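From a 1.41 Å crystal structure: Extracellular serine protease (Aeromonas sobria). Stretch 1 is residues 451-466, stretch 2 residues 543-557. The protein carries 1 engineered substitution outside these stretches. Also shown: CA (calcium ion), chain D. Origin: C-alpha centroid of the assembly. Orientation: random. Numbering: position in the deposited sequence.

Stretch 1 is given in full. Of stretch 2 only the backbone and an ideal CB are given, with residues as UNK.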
ATOM      1  N   ALA A 451      -3.985  22.786 -23.219  1.00 16.20           N
ATOM      2  CA  ALA A 451      -2.734  23.368 -22.753  1.00 15.33           C
ATOM      3  C   ALA A 451      -2.616  23.412 -21.232  1.00 15.17           C
ATOM      4  O   ALA A 451      -3.566  23.781 -20.535  1.00 15.53           O
ATOM      5  CB  ALA A 451      -2.556  24.767 -23.339  1.00 15.61           C
ATOM      6  N   ILE A 452      -1.445  23.026 -20.734  1.00 14.65           N
ATOM      7  CA  ILE A 452      -1.108  23.209 -19.326  1.00 14.47           C
ATOM      8  C   ILE A 452       0.036  24.223 -19.282  1.00 14.62           C
ATOM      9  O   ILE A 452       1.209  23.868 -19.440  1.00 15.29           O
ATOM     10  CB  ILE A 452      -0.682  21.880 -18.625  1.00 14.06           C
ATOM     11  CG1 ILE A 452      -1.733  20.776 -18.824  1.00 14.43           C
ATOM     12  CG2 ILE A 452      -0.419  22.130 -17.135  1.00 14.36           C
ATOM     13  CD1 ILE A 452      -1.229  19.367 -18.520  1.00 14.64           C
ATOM     14  N   ALA A 453      -0.305  25.488 -19.089  1.00 14.54           N
ATOM     15  CA  ALA A 453       0.711  26.540 -19.057  1.00 14.52           C
ATOM     16  C   ALA A 453       1.602  26.399 -17.834  1.00 14.54           C
ATOM     17  O   ALA A 453       1.160  25.919 -16.786  1.00 14.96           O
ATOM     18  CB  ALA A 453       0.062  27.917 -19.069  1.00 15.03           C
ATOM     19  N   ASP A 454       2.860  26.809 -17.966  1.00 14.45           N
ATOM     20  CA  ASP A 454       3.735  26.932 -16.808  1.00 14.21           C
ATOM     21  C   ASP A 454       3.075  27.901 -15.824  1.00 14.28           C
ATOM     22  O   ASP A 454       2.429  28.865 -16.245  1.00 14.68           O
ATOM     23  CB  ASP A 454       5.089  27.481 -17.257  1.00 14.43           C
ATOM     24  CG  ASP A 454       6.160  27.355 -16.201  1.00 14.86           C
ATOM     25  OD1 ASP A 454       6.042  26.507 -15.288  1.00 15.11           O
ATOM     26  OD2 ASP A 454       7.158  28.106 -16.299  1.00 15.85           O
ATOM     27  N   VAL A 455       3.207  27.631 -14.524  1.00 13.60           N
ATOM     28  CA  VAL A 455       2.648  28.496 -13.463  1.00 13.90           C
ATOM     29  C   VAL A 455       1.274  29.063 -13.845  1.00 13.92           C
ATOM     30  O   VAL A 455       1.078  30.278 -13.951  1.00 14.53           O
ATOM     31  CB  VAL A 455       3.655  29.614 -12.989  1.00 13.80           C
ATOM     32  CG1 VAL A 455       4.750  29.004 -12.142  1.00 14.61           C
ATOM     33  CG2 VAL A 455       4.262  30.431 -14.164  1.00 14.17           C
ATOM     34  N   GLY A 456       0.312  28.164 -14.043  1.00 14.15           N
ATOM     35  CA  GLY A 456      -0.966  28.544 -14.636  1.00 14.92           C
ATOM     36  C   GLY A 456      -1.801  29.490 -13.803  1.00 15.37           C
ATOM     37  O   GLY A 456      -1.773  29.444 -12.574  1.00 15.55           O
ATOM     38  N   ASN A 457      -2.548  30.359 -14.476  1.00 16.04           N
ATOM     39  CA  ASN A 457      -3.492  31.238 -13.796  1.00 17.00           C
ATOM     40  C   ASN A 457      -4.680  30.503 -13.208  1.00 16.97           C
ATOM     41  O   ASN A 457      -5.285  30.966 -12.242  1.00 17.53           O
ATOM     42  CB  ASN A 457      -3.985  32.324 -14.748  1.00 17.38           C
ATOM     43  CG  ASN A 457      -3.078  33.524 -14.760  1.00 20.24           C
ATOM     44  OD1 ASN A 457      -2.659  34.002 -13.710  1.00 21.87           O
ATOM     45  ND2 ASN A 457      -2.777  34.025 -15.947  1.00 22.57           N
ATOM     46  N   SER A 458      -5.011  29.367 -13.813  1.00 16.91           N
ATOM     47  CA  SER A 458      -6.116  28.529 -13.380  1.00 16.74           C
ATOM     48  C   SER A 458      -5.836  27.123 -13.890  1.00 16.04           C
ATOM     49  O   SER A 458      -4.989  26.943 -14.761  1.00 15.86           O
ATOM     50  CB  SER A 458      -7.448  29.037 -13.941  1.00 16.97           C
ATOM     51  OG  SER A 458      -7.480  28.956 -15.351  1.00 18.79           O
ATOM     52  N   PRO A 459      -6.546  26.118 -13.351  1.00 15.85           N
ATOM     53  CA  PRO A 459      -6.316  24.755 -13.806  1.00 15.64           C
ATOM     54  C   PRO A 459      -6.744  24.513 -15.246  1.00 15.00           C
ATOM     55  O   PRO A 459      -7.662  25.159 -15.758  1.00 16.26           O
ATOM     56  CB  PRO A 459      -7.197  23.921 -12.878  1.00 15.73           C
ATOM     57  CG  PRO A 459      -7.387  24.752 -11.667  1.00 17.00           C
ATOM     58  CD  PRO A 459      -7.418  26.165 -12.165  1.00 15.95           C
ATOM     59  N   THR A 460      -6.052  23.584 -15.884  1.00 14.23           N
ATOM     60  CA  THR A 460      -6.509  22.972 -17.115  1.00 14.09           C
ATOM     61  C   THR A 460      -7.587  21.990 -16.685  1.00 13.66           C
ATOM     62  O   THR A 460      -7.342  21.125 -15.851  1.00 13.80           O
ATOM     63  CB  THR A 460      -5.341  22.251 -17.784  1.00 13.68           C
ATOM     64  OG1 THR A 460      -4.288  23.194 -18.014  1.00 14.36           O
ATOM     65  CG2 THR A 460      -5.756  21.601 -19.094  1.00 14.45           C
ATOM     66  N   SER A 461      -8.784  22.125 -17.242  1.00 13.30           N
ATOM     67  CA  SER A 461      -9.939  21.394 -16.750  1.00 14.10           C
ATOM     68  C   SER A 461     -10.629  20.612 -17.836  1.00 13.50           C
ATOM     69  O   SER A 461     -10.685  21.034 -18.990  1.00 14.28           O
ATOM     70  CB  SER A 461     -10.946  22.362 -16.114  1.00 14.61           C
ATOM     71  OG  SER A 461     -10.340  23.140 -15.087  1.00 18.79           O
ATOM     72  N   SER A 462     -11.186  19.477 -17.442  1.00 12.42           N
ATOM     73  CA  SER A 462     -11.973  18.644 -18.336  1.00 12.12           C
ATOM     74  C   SER A 462     -13.082  17.976 -17.542  1.00 12.23           C
ATOM     75  O   SER A 462     -12.857  17.485 -16.443  1.00 12.26           O
ATOM     76  CB  SER A 462     -11.062  17.623 -19.023  1.00 12.38           C
ATOM     77  OG  SER A 462     -11.797  16.691 -19.804  1.00 12.95           O
ATOM     78  N   THR A 463     -14.280  17.965 -18.115  1.00 12.97           N
ATOM     79  CA  THR A 463     -15.480  17.510 -17.422  1.00 12.97           C
ATOM     80  C   THR A 463     -16.198  16.390 -18.170  1.00 12.84           C
ATOM     81  O   THR A 463     -16.224  16.385 -19.397  1.00 13.30           O
ATOM     82  CB  THR A 463     -16.426  18.714 -17.207  1.00 13.54           C
ATOM     83  OG1 THR A 463     -15.763  19.696 -16.394  1.00 15.52           O
ATOM     84  CG2 THR A 463     -17.726  18.294 -16.547  1.00 14.19           C
ATOM     85  N   THR A 464     -16.753  15.438 -17.424  1.00 12.33           N
ATOM     86  CA  THR A 464     -17.606  14.388 -17.977  1.00 12.73           C
ATOM     87  C   THR A 464     -18.832  14.211 -17.092  1.00 12.68           C
ATOM     88  O   THR A 464     -18.778  14.445 -15.883  1.00 12.55           O
ATOM     89  CB  THR A 464     -16.836  13.048 -18.146  1.00 12.70           C
ATOM     90  OG1 THR A 464     -17.612  12.123 -18.919  1.00 14.59           O
ATOM     91  CG2 THR A 464     -16.502  12.411 -16.800  1.00 13.67           C
ATOM     92  N   ARG A 465     -19.939  13.794 -17.690  1.00 12.43           N
ATOM     93  CA  ARG A 465     -21.151  13.518 -16.935  1.00 12.48           C
ATOM     94  C   ARG A 465     -21.319  12.027 -16.688  1.00 12.73           C
ATOM     95  O   ARG A 465     -21.184  11.212 -17.602  1.00 13.58           O
ATOM     96  CB  ARG A 465     -22.390  14.049 -17.666  1.00 12.47           C
ATOM     97  CG  ARG A 465     -23.664  13.879 -16.857  1.00 13.17           C
ATOM     98  CD  ARG A 465     -24.845  14.609 -17.468  1.00 14.02           C
ATOM     99  NE  ARG A 465     -26.043  14.445 -16.638  1.00 15.24           N
ATOM    100  CZ  ARG A 465     -26.949  13.479 -16.768  1.00 15.97           C
ATOM    101  NH1 ARG A 465     -26.835  12.549 -17.712  1.00 16.98           N
ATOM    102  NH2 ARG A 465     -27.982  13.442 -15.935  1.00 17.11           N
ATOM    103  N   ILE A 466     -21.616  11.684 -15.439  1.00 12.52           N
ATOM    104  CA  ILE A 466     -22.050  10.333 -15.095  1.00 13.56           C
ATOM    105  C   ILE A 466     -23.576  10.354 -14.993  1.00 14.21           C
ATOM    106  O   ILE A 466     -24.141  11.090 -14.177  1.00 14.44           O
ATOM    107  CB  ILE A 466     -21.399   9.852 -13.763  1.00 13.24           C
ATOM    108  CG1 ILE A 466     -19.867   9.721 -13.903  1.00 14.49           C
ATOM    109  CG2 ILE A 466     -22.061   8.564 -13.251  1.00 13.61           C
ATOM    110  CD1 ILE A 466     -19.379   8.589 -14.793  1.00 15.79           C
ATOM    111  N   UNK A 543     -23.314   9.818  -7.476  1.00 13.31           N
ATOM    112  CA  UNK A 543     -22.424   9.901  -8.632  1.00 13.44           C
ATOM    113  C   UNK A 543     -22.979  10.736  -9.782  1.00 13.55           C
ATOM    114  O   UNK A 543     -22.230  11.158 -10.656  1.00 13.54           O
ATOM    115  CB  UNK A 543     -22.117   8.491  -9.140  1.00 13.44           C
ATOM    116  N   UNK A 544     -24.290  10.971  -9.784  1.00 13.99           N
ATOM    117  CA  UNK A 544     -24.960  11.546 -10.949  1.00 14.52           C
ATOM    118  C   UNK A 544     -24.629  13.013 -11.136  1.00 14.21           C
ATOM    119  O   UNK A 544     -24.790  13.819 -10.222  1.00 14.83           O
ATOM    120  CB  UNK A 544     -26.475  11.375 -10.824  1.00 14.52           C
ATOM    121  N   UNK A 545     -24.186  13.355 -12.341  1.00 13.49           N
ATOM    122  CA  UNK A 545     -23.822  14.721 -12.658  1.00 12.97           C
ATOM    123  C   UNK A 545     -22.414  14.817 -13.190  1.00 12.11           C
ATOM    124  O   UNK A 545     -21.807  13.815 -13.588  1.00 12.55           O
ATOM    125  CB  UNK A 545     -23.974  15.612 -11.423  1.00 12.97           C
ATOM    126  N   UNK A 546     -21.891  16.037 -13.191  1.00 12.09           N
ATOM    127  CA  UNK A 546     -20.605  16.299 -13.802  1.00 12.45           C
ATOM    128  C   UNK A 546     -19.440  16.154 -12.831  1.00 11.79           C
ATOM    129  O   UNK A 546     -19.499  16.632 -11.689  1.00 13.06           O
ATOM    130  CB  UNK A 546     -20.601  17.706 -14.403  1.00 12.45           C
ATOM    131  N   UNK A 547     -18.407  15.470 -13.304  1.00 11.51           N
ATOM    132  CA  UNK A 547     -17.136  15.310 -12.604  1.00 11.45           C
ATOM    133  C   UNK A 547     -16.049  16.037 -13.384  1.00 11.52           C
ATOM    134  O   UNK A 547     -15.971  15.922 -14.609  1.00 11.90           O
ATOM    135  CB  UNK A 547     -16.784  13.831 -12.428  1.00 11.45           C
ATOM    136  N   UNK A 548     -15.212  16.796 -12.687  1.00 11.51           N
ATOM    137  CA  UNK A 548     -14.204  17.610 -13.353  1.00 11.77           C
ATOM    138  C   UNK A 548     -12.789  17.290 -12.888  1.00 11.28           C
ATOM    139  O   UNK A 548     -12.511  17.272 -11.688  1.00 11.72           O
ATOM    140  CB  UNK A 548     -14.498  19.093 -13.120  1.00 11.77           C
ATOM    141  N   UNK A 549     -11.908  17.022 -13.843  1.00 11.04           N
ATOM    142  CA  UNK A 549     -10.486  16.882 -13.558  1.00 11.37           C
ATOM    143  C   UNK A 549      -9.799  18.223 -13.746  1.00 11.30           C
ATOM    144  O   UNK A 549     -10.059  18.930 -14.723  1.00 12.12           O
ATOM    145  CB  UNK A 549      -9.848  15.818 -14.453  1.00 11.37           C
ATOM    146  N   UNK A 550      -8.922  18.566 -12.810  1.00 11.48           N
ATOM    147  CA  UNK A 550      -8.188  19.821 -12.867  1.00 11.26           C
ATOM    148  C   UNK A 550      -6.707  19.517 -12.768  1.00 11.25           C
ATOM    149  O   UNK A 550      -6.298  18.763 -11.892  1.00 11.69           O
ATOM    150  CB  UNK A 550      -8.628  20.776 -11.756  1.00 11.26           C
ATOM    151  N   UNK A 551      -5.901  20.087 -13.666  1.00 11.63           N
ATOM    152  CA  UNK A 551      -4.451  19.902 -13.650  1.00 11.68           C
ATOM    153  C   UNK A 551      -3.800  21.280 -13.748  1.00 11.69           C
ATOM    154  O   UNK A 551      -4.138  22.044 -14.650  1.00 11.57           O
ATOM    155  CB  UNK A 551      -3.991  18.990 -14.789  1.00 11.68           C
ATOM    156  N   UNK A 552      -2.891  21.596 -12.826  1.00 11.71           N
ATOM    157  CA  UNK A 552      -2.197  22.886 -12.822  1.00 11.88           C
ATOM    158  C   UNK A 552      -0.705  22.677 -12.634  1.00 11.54           C
ATOM    159  O   UNK A 552      -0.289  21.862 -11.814  1.00 11.47           O
ATOM    160  CB  UNK A 552      -2.747  23.798 -11.723  1.00 11.88           C
ATOM    161  N   UNK A 553       0.096  23.414 -13.400  1.00 11.60           N
ATOM    162  CA  UNK A 553       1.531  23.514 -13.163  1.00 11.99           C
ATOM    163  C   UNK A 553       1.733  24.644 -12.151  1.00 12.14           C
ATOM    164  O   UNK A 553       1.395  25.794 -12.421  1.00 12.56           O
ATOM    165  CB  UNK A 553       2.304  23.768 -14.459  1.00 11.99           C
ATOM    166  N   UNK A 554       2.246  24.298 -10.973  1.00 12.15           N
ATOM    167  CA  UNK A 554       2.278  25.228  -9.845  1.00 12.36           C
ATOM    168  C   UNK A 554       3.689  25.647  -9.426  1.00 12.42           C
ATOM    169  O   UNK A 554       3.900  26.041  -8.277  1.00 13.11           O
ATOM    170  CB  UNK A 554       1.566  24.596  -8.647  1.00 12.36           C
ATOM    171  N   UNK A 555       4.652  25.538 -10.337  1.00 12.62           N
ATOM    172  CA  UNK A 555       6.030  25.918  -9.995  1.00 13.07           C
ATOM    173  C   UNK A 555       6.881  26.234 -11.203  1.00 13.89           C
ATOM    174  O   UNK A 555       6.850  25.511 -12.201  1.00 13.57           O
ATOM    175  CB  UNK A 555       6.698  24.798  -9.195  1.00 13.07           C
ATOM    176  N   UNK A 556       7.676  27.299 -11.093  1.00 14.74           N
ATOM    177  CA  UNK A 556       8.706  27.565 -12.092  1.00 16.29           C
ATOM    178  C   UNK A 556      10.110  27.685 -11.500  1.00 17.30           C
ATOM    179  O   UNK A 556      11.084  27.872 -12.232  1.00 18.79           O
ATOM    180  CB  UNK A 556       8.363  28.850 -12.849  1.00 16.29           C
ATOM    181  N   UNK A 557      10.217  27.556 -10.181  1.00 18.21           N
ATOM    182  CA  UNK A 557      11.522  27.625  -9.524  1.00 18.87           C
ATOM    183  C   UNK A 557      12.269  26.313  -9.668  1.00 19.17           C
ATOM    184  O   UNK A 557      11.650  25.249  -9.797  1.00 19.49           O
ATOM    185  CB  UNK A 557      11.363  27.978  -8.044  1.00 18.87           C
TER
HETATM  186 CA    CA D 902       6.590  24.532 -14.298  1.00 13.46          CA

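Strand 545-553 runs antiparallel to strand 460-466, and, as in any beta strand, successive CB atoms of the paired residues lie on alternate faces of the sheet. Position 543 precedes the strand with its CB sideways, 4.1 Å from Ile466 CG2; a small apolar group suits, and it is Ala543. Position 544 also points sideways, near the outstretched Arg465, where many polar chains would fit; Gln544 lies there.

At 545, phi/psi of 125/-164 would jam a CB against the preceding carbonyl, which calls for glycine. Gly545 pairs with Ile466 through two hydrogen bonds, one from Ile466 N to Gly545 O (2.8 Å). Position 546 lies on the face of Thr463 and Arg465, its ideal CB 3.6 Å from Thr463 CG2; beta-branched or polar residues would serve, and Thr546 packs there.

Position 547 turns to the face of Thr464 and Ile466, where the Ile466 side chain offers an apolar surface to a large aliphatic or aromatic group. Trp547 takes it, with CD1 3.6 Å from Ile466 CG1, while its NE1 donates to Ala543 O (2.9 Å). At 548 the CB sits 3.6 Å from Thr463 OG1; a long chain, polar or not, could run past it. Arg548 does, its CG 3.5 Å from Thr463 OG1.

Position 549 shares a face with Ser462; several apolar residues would do, and Leu549 is found. At 550 the CB approaches Pro459 CB (3.6 Å) and Ser461 OG (4.4 Å), admitting aliphatic or polar chains. Glu550 forms a salt bridge with Arg548, NE to OE2 2.9 Å. The CB of 551 lies on the face of Thr460, 4.7 Å from Ile452 CD1, favouring a branched aliphatic; Val551 meets that atom through CG1 at 3.9 Å.

The CB of 552 points sideways near Pro459, where threonine, serine or valine is plausible; Thr552 packs there. Position 553 points toward stretch 1, with Val455 N as a donor and the calcium beyond, so an acidic residue is strongly indicated. Asp553 binds the ion through OD1 and OD2 (both 2.5 Å from the calcium ion), joining Asp454 OD1 at 2.3 Å, and OD1 accepts a weak bond from Val455 N (3.5 Å).

Positions 554 and 555 point away and constrain little: Val554 and Ala555, the latter's O binding the calcium ion at 2.3 Å. Position 556 faces Val455 CG1 and Asp454 OD2, inviting a polar chain; Asn556 ND2 and Asp454 OD2 share a water. Position 557 has room for a CB but is Gly557.

Stretch 2 543-557: AQGTWRLEVTDVANG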
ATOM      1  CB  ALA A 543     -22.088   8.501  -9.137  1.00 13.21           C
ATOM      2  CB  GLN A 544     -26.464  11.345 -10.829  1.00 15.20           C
ATOM      3  CG  GLN A 544     -27.253  11.694 -12.073  1.00 17.76           C
ATOM      4  CD  GLN A 544     -28.723  11.394 -11.888  1.00 20.84           C
ATOM      5  OE1 GLN A 544     -29.404  12.055 -11.108  1.00 23.80           O
ATOM      6  NE2 GLN A 544     -29.210  10.374 -12.580  1.00 22.91           N
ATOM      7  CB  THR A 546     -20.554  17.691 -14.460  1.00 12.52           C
ATOM      8  OG1 THR A 546     -21.034  18.684 -13.544  1.00 14.39           O
ATOM      9  CG2 THR A 546     -21.419  17.743 -15.726  1.00 13.73           C
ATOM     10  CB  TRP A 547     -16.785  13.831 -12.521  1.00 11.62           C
ATOM     11  CG  TRP A 547     -17.680  13.023 -11.633  1.00 11.15           C
ATOM     12  CD1 TRP A 547     -18.931  12.558 -11.922  1.00 12.02           C
ATOM     13  CD2 TRP A 547     -17.360  12.542 -10.327  1.00 10.87           C
ATOM     14  NE1 TRP A 547     -19.425  11.837 -10.856  1.00 11.55           N
ATOM     15  CE2 TRP A 547     -18.474  11.807  -9.866  1.00 11.60           C
ATOM     16  CE3 TRP A 547     -16.233  12.671  -9.495  1.00 11.13           C
ATOM     17  CZ2 TRP A 547     -18.501  11.210  -8.599  1.00 11.96           C
ATOM     18  CZ3 TRP A 547     -16.260  12.082  -8.239  1.00 11.00           C
ATOM     19  CH2 TRP A 547     -17.386  11.352  -7.808  1.00 12.54           C
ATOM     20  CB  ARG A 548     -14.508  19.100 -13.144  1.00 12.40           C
ATOM     21  CG  ARG A 548     -13.515  20.052 -13.799  1.00 13.83           C
ATOM     22  CD  ARG A 548     -13.941  21.498 -13.661  1.00 16.52           C
ATOM     23  NE  ARG A 548     -13.787  22.027 -12.305  1.00 17.53           N
ATOM     24  CZ  ARG A 548     -14.797  22.299 -11.478  1.00 18.64           C
ATOM     25  NH1 ARG A 548     -16.050  22.062 -11.855  1.00 19.68           N
ATOM     26  NH2 ARG A 548     -14.557  22.789 -10.265  1.00 19.33           N
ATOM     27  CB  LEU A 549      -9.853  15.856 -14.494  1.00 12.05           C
ATOM     28  CG  LEU A 549      -8.410  15.470 -14.166  1.00 12.79           C
ATOM     29  CD1 LEU A 549      -8.364  14.535 -12.959  1.00 14.62           C
ATOM     30  CD2 LEU A 549      -7.756  14.830 -15.370  1.00 14.50           C
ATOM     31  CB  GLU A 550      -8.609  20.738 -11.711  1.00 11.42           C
ATOM     32  CG  GLU A 550     -10.011  21.288 -11.843  1.00 13.34           C
ATOM     33  CD  GLU A 550     -10.373  22.302 -10.775  1.00 15.28           C
ATOM     34  OE1 GLU A 550      -9.586  22.526  -9.823  1.00 17.03           O
ATOM     35  OE2 GLU A 550     -11.457  22.901 -10.901  1.00 16.72           O
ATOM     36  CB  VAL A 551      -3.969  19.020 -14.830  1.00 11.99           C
ATOM     37  CG1 VAL A 551      -2.450  18.877 -14.829  1.00 13.11           C
ATOM     38  CG2 VAL A 551      -4.641  17.646 -14.788  1.00 12.70           C
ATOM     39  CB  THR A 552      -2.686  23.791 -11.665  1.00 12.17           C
ATOM     40  OG1 THR A 552      -4.117  23.804 -11.620  1.00 13.06           O
ATOM     41  CG2 THR A 552      -2.205  25.216 -11.870  1.00 13.38           C
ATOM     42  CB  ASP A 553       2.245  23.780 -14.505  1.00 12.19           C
ATOM     43  CG  ASP A 553       3.752  24.023 -14.363  1.00 12.46           C
ATOM     44  OD1 ASP A 553       4.236  24.520 -13.319  1.00 13.59           O
ATOM     45  OD2 ASP A 553       4.476  23.732 -15.333  1.00 14.06           O
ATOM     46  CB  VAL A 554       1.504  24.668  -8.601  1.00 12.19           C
ATOM     47  CG1 VAL A 554       0.030  24.427  -8.934  1.00 12.91           C
ATOM     48  CG2 VAL A 554       2.172  23.403  -8.050  1.00 13.07           C
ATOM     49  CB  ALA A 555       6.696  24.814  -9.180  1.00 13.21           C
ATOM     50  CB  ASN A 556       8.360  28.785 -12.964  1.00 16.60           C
ATOM     51  CG  ASN A 556       8.183  30.063 -12.165  1.00 16.89           C
ATOM     52  OD1 ASN A 556       8.315  30.089 -10.943  1.00 17.55           O
ATOM     53  ND2 ASN A 556       7.862  31.138 -12.870  1.00 18.31           N
TER
HETATM   54  O   HOH W   1      -0.899  25.282 -15.261  1.00 13.27           O
HETATM   55  O   HOH W   2       7.680  30.757 -15.815  1.00 22.86           O
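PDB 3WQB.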